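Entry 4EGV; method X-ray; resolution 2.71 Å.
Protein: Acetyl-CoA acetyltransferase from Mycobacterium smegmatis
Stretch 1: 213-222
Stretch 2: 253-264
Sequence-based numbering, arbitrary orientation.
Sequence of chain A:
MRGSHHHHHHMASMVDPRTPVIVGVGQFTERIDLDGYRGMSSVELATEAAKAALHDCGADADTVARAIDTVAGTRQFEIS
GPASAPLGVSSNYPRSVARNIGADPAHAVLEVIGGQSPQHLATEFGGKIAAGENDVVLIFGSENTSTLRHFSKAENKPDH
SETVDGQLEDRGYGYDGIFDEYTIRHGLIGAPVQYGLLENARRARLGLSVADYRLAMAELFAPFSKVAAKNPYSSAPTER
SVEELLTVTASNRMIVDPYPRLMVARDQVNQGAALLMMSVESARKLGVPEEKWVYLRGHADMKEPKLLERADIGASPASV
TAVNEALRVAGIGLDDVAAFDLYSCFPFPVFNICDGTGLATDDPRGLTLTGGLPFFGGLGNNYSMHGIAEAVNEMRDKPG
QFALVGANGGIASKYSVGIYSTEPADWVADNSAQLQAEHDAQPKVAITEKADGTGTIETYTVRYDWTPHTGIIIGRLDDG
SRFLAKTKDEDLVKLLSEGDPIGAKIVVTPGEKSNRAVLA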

# COMPACT_ATOMS: atom_id res chain seq x y z
N TYR A 213 -7.56 -20.98 -4.77
CA TYR A 213 -7.24 -19.60 -4.51
C TYR A 213 -6.56 -19.46 -3.17
O TYR A 213 -5.62 -18.72 -3.03
CB TYR A 213 -8.50 -18.76 -4.55
CG TYR A 213 -8.18 -17.30 -4.70
CD1 TYR A 213 -7.97 -16.73 -5.96
CD2 TYR A 213 -8.07 -16.48 -3.57
CE1 TYR A 213 -7.66 -15.40 -6.07
CE2 TYR A 213 -7.75 -15.15 -3.69
CZ TYR A 213 -7.55 -14.61 -4.92
OH TYR A 213 -7.24 -13.27 -4.99
N ARG A 214 -7.04 -20.19 -2.19
CA ARG A 214 -6.38 -20.17 -0.91
C ARG A 214 -4.92 -20.63 -1.01
O ARG A 214 -4.06 -20.13 -0.30
CB ARG A 214 -7.18 -20.95 0.13
CG ARG A 214 -6.65 -20.75 1.52
CD ARG A 214 -7.64 -20.64 2.63
NE ARG A 214 -8.13 -21.89 3.21
CZ ARG A 214 -9.40 -22.27 3.17
NH1 ARG A 214 -10.31 -21.53 2.56
NH2 ARG A 214 -9.78 -23.39 3.73
N LEU A 215 -4.63 -21.54 -1.93
CA LEU A 215 -3.25 -21.99 -2.17
C LEU A 215 -2.41 -20.91 -2.83
O LEU A 215 -1.24 -20.72 -2.49
CB LEU A 215 -3.23 -23.29 -2.99
CG LEU A 215 -1.90 -23.88 -3.48
CD1 LEU A 215 -1.16 -24.59 -2.38
CD2 LEU A 215 -2.10 -24.80 -4.67
N ALA A 216 -3.02 -20.20 -3.79
CA ALA A 216 -2.32 -19.14 -4.48
C ALA A 216 -1.87 -18.06 -3.50
O ALA A 216 -0.72 -17.60 -3.57
CB ALA A 216 -3.21 -18.55 -5.58
N MSE A 217 -2.77 -17.67 -2.58
CA MSE A 217 -2.50 -16.69 -1.53
C MSE A 217 -1.40 -17.11 -0.57
O MSE A 217 -0.58 -16.29 -0.14
CB MSE A 217 -3.74 -16.44 -0.70
CG MSE A 217 -4.80 -15.63 -1.33
SE MSE A 217 -6.29 -15.17 -0.07
CE MSE A 217 -6.62 -16.85 0.86
N ALA A 218 -1.40 -18.37 -0.16
CA ALA A 218 -0.37 -18.87 0.69
C ALA A 218 0.97 -18.94 -0.04
O ALA A 218 1.99 -18.69 0.57
CB ALA A 218 -0.77 -20.20 1.24
N GLU A 219 0.95 -19.24 -1.34
CA GLU A 219 2.18 -19.31 -2.15
C GLU A 219 2.79 -17.97 -2.49
O GLU A 219 4.00 -17.86 -2.70
CB GLU A 219 1.99 -20.14 -3.42
CG GLU A 219 2.16 -21.62 -3.15
CD GLU A 219 2.21 -22.48 -4.40
OE1 GLU A 219 1.37 -22.30 -5.32
OE2 GLU A 219 3.08 -23.39 -4.43
N LEU A 220 1.94 -16.96 -2.55
CA LEU A 220 2.34 -15.59 -2.67
C LEU A 220 3.01 -15.11 -1.37
O LEU A 220 4.09 -14.50 -1.42
CB LEU A 220 1.13 -14.73 -3.02
CG LEU A 220 1.40 -13.25 -3.19
CD1 LEU A 220 2.12 -13.00 -4.44
CD2 LEU A 220 0.13 -12.52 -3.14
N PHE A 221 2.38 -15.40 -0.23
CA PHE A 221 2.78 -14.81 1.06
C PHE A 221 3.90 -15.46 1.85
O PHE A 221 4.51 -14.79 2.71
CB PHE A 221 1.56 -14.63 1.97
CG PHE A 221 0.94 -13.26 1.90
CD1 PHE A 221 1.05 -12.47 0.77
CD2 PHE A 221 0.18 -12.79 2.96
CE1 PHE A 221 0.46 -11.22 0.72
CE2 PHE A 221 -0.43 -11.55 2.90
CZ PHE A 221 -0.28 -10.77 1.78
N ALA A 222 4.16 -16.75 1.60
CA ALA A 222 5.20 -17.47 2.36
C ALA A 222 6.61 -16.91 2.12
O ALA A 222 7.35 -16.70 3.09
CB ALA A 222 5.14 -18.97 2.14
N ARG A 253 -7.51 -19.57 12.49
CA ARG A 253 -8.93 -19.62 12.14
C ARG A 253 -9.35 -18.54 11.13
O ARG A 253 -8.74 -17.48 11.01
CB ARG A 253 -9.81 -19.56 13.40
CG ARG A 253 -9.63 -18.29 14.20
CD ARG A 253 -10.47 -18.18 15.46
NE ARG A 253 -10.36 -16.81 15.98
CZ ARG A 253 -9.27 -16.28 16.56
NH1 ARG A 253 -8.15 -16.99 16.74
NH2 ARG A 253 -9.30 -15.01 16.97
N MSE A 254 -10.40 -18.87 10.39
CA MSE A 254 -11.05 -17.96 9.46
C MSE A 254 -11.52 -16.69 10.19
O MSE A 254 -12.26 -16.79 11.15
CB MSE A 254 -12.23 -18.68 8.77
CG MSE A 254 -11.83 -19.71 7.72
SE MSE A 254 -10.73 -18.95 6.20
CE MSE A 254 -12.17 -18.17 5.10
N ILE A 255 -11.07 -15.52 9.73
CA ILE A 255 -11.47 -14.20 10.27
C ILE A 255 -12.52 -13.53 9.39
O ILE A 255 -13.64 -13.32 9.80
CB ILE A 255 -10.24 -13.23 10.38
CG1 ILE A 255 -9.18 -13.79 11.31
CG2 ILE A 255 -10.65 -11.81 10.87
CD1 ILE A 255 -9.37 -13.46 12.82
N VAL A 256 -12.12 -13.17 8.19
CA VAL A 256 -12.99 -12.57 7.20
C VAL A 256 -12.68 -13.27 5.87
O VAL A 256 -11.52 -13.45 5.53
CB VAL A 256 -12.76 -11.02 7.14
CG1 VAL A 256 -13.25 -10.45 5.86
CG2 VAL A 256 -13.41 -10.31 8.34
N ASP A 257 -13.71 -13.72 5.15
CA ASP A 257 -13.53 -14.49 3.94
C ASP A 257 -12.84 -13.66 2.89
O ASP A 257 -13.32 -12.58 2.54
CB ASP A 257 -14.85 -15.04 3.40
CG ASP A 257 -14.69 -16.39 2.68
OD1 ASP A 257 -14.72 -17.44 3.37
OD2 ASP A 257 -14.54 -16.41 1.43
N PRO A 258 -11.76 -14.18 2.30
CA PRO A 258 -11.29 -15.55 2.32
C PRO A 258 -10.08 -15.83 3.18
O PRO A 258 -9.45 -16.88 3.00
CB PRO A 258 -10.93 -15.80 0.86
CG PRO A 258 -10.45 -14.50 0.39
CD PRO A 258 -11.05 -13.41 1.28
N TYR A 259 -9.75 -14.90 4.09
CA TYR A 259 -8.48 -14.95 4.83
C TYR A 259 -8.49 -15.65 6.19
O TYR A 259 -9.31 -15.35 7.06
CB TYR A 259 -7.91 -13.57 5.09
CG TYR A 259 -7.98 -12.63 3.94
CD1 TYR A 259 -7.11 -12.77 2.85
CD2 TYR A 259 -8.88 -11.55 3.96
CE1 TYR A 259 -7.15 -11.87 1.79
CE2 TYR A 259 -8.94 -10.66 2.91
CZ TYR A 259 -8.07 -10.83 1.83
OH TYR A 259 -8.11 -9.93 0.81
N PRO A 260 -7.54 -16.59 6.36
CA PRO A 260 -7.23 -17.15 7.68
C PRO A 260 -6.40 -16.18 8.48
O PRO A 260 -5.69 -15.37 7.91
CB PRO A 260 -6.43 -18.41 7.36
CG PRO A 260 -6.23 -18.44 5.88
CD PRO A 260 -6.77 -17.22 5.27
N ARG A 261 -6.52 -16.27 9.79
CA ARG A 261 -5.80 -15.38 10.71
C ARG A 261 -4.32 -15.13 10.42
O ARG A 261 -3.92 -14.01 10.53
CB ARG A 261 -5.95 -15.85 12.14
CG ARG A 261 -5.87 -14.72 13.14
CD ARG A 261 -5.74 -15.23 14.56
NE ARG A 261 -4.51 -14.76 15.17
CZ ARG A 261 -3.36 -15.43 15.28
NH1 ARG A 261 -3.20 -16.67 14.82
NH2 ARG A 261 -2.33 -14.83 15.86
N LEU A 262 -3.51 -16.13 10.09
CA LEU A 262 -2.06 -15.91 9.95
C LEU A 262 -1.68 -15.04 8.77
O LEU A 262 -0.58 -14.54 8.69
CB LEU A 262 -1.27 -17.22 9.89
CG LEU A 262 -1.22 -18.01 11.19
CD1 LEU A 262 -0.32 -19.19 11.01
CD2 LEU A 262 -0.73 -17.15 12.35
N MSE A 263 -2.64 -14.85 7.88
CA MSE A 263 -2.46 -14.12 6.66
C MSE A 263 -2.86 -12.66 6.81
O MSE A 263 -2.79 -11.89 5.86
CB MSE A 263 -3.35 -14.78 5.63
CG MSE A 263 -3.11 -14.41 4.19
SE MSE A 263 -3.23 -16.05 3.09
CE MSE A 263 -1.40 -16.61 3.35
N VAL A 264 -3.33 -12.29 8.00
CA VAL A 264 -3.72 -10.93 8.35
C VAL A 264 -3.50 -10.77 9.85
O VAL A 264 -3.87 -11.63 10.60
CB VAL A 264 -5.21 -10.61 7.98
CG1 VAL A 264 -5.54 -11.05 6.55
CG2 VAL A 264 -6.21 -11.16 8.99

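Stretch 1 is helical throughout, part of a longer helix that extends beyond both ends. Its regular i to i+4 bonds include M217 N to Y213 O at 3.1 Å and F221 N to M217 O at 3.1 Å. Stretch 2 is irregular and folds back on itself: I255 N donates to Y259 O at 3.2 Å, Y259 N to V256 O at 2.7 Å, and R261 N to R253 O at 2.8 Å. Within this turn the peptide bond before P258 is cis. A short 3-10 segment, 261-263, follows, and M263 N reaches P260 O at 3.1 Å. The two backbones keep their distance, with the CA atoms of R214 and P258 7.5 Å apart and those of F221 and M263 7.7 Å apart. No hydrogen bond crosses between the stretches; the contact is made by side chains packing on side chains and on backbone, with 396 Å² buried, both sides summed.

The helix presents R214, M217, A218 and F221, a spacing of three, one and three that keeps one side of the helix turned to its partner. E219 points away and takes no part. M217, a selenomethionine, stands at the centre of the packing. Its CB points toward stretch 2, and with chi values m, t, m the side chain comes down on the turn: M217 CE lies 3.5 Å from P258 O, while M217 SE is 4.2 Å from P258 CG and 3.9 Å from Y259 CD1. M217 SE approaches the Y259 ring obliquely, 4.9 Å from its centroid and 64° off the normal. P260 adds a looser contact, its CD 4.4 Å from M217 CE.

M263, also a selenomethionine, answers from the other stretch and has the largest covered area, 105 Å². Its CA-to-CB bond points sideways, yet the side chain bends back to the helix, with chi1 t and chi2 between wells at 138°. M263 SE lies 3.8 Å from M217 CB. The methyl M263 CE reaches the helix backbone itself, 3.6 Å from both M217 O and A218 CA, and also sits 3.8 Å from F221 CB. The small side chain of A218 is part of this site, its CB 4.2 Å from M263 CE. F221 contributes in a second way: its CE2 lies 3.8 Å from M263 O, which sits at the ring edge, near the ring plane.

R214 occupies the other end of the contact, its CD against the prolines and its guanidinium against M254. The CA-to-CB bond runs sideways, but the chain then approaches stretch 2, bringing R214 CD to 4.2 Å from both P258 O and P260 CG. Beyond it, M254 SE lies over one face of the guanidinium, 4.5 Å from R214 NH1, while R214 NE is hydrogen-bonded elsewhere in the structure.

What can be read here is an arrangement: two long selenomethionine side chains span the space between the backbones, M217 against two prolines and a ring, M263 against the helix, and no hydrogen bond crosses the contact.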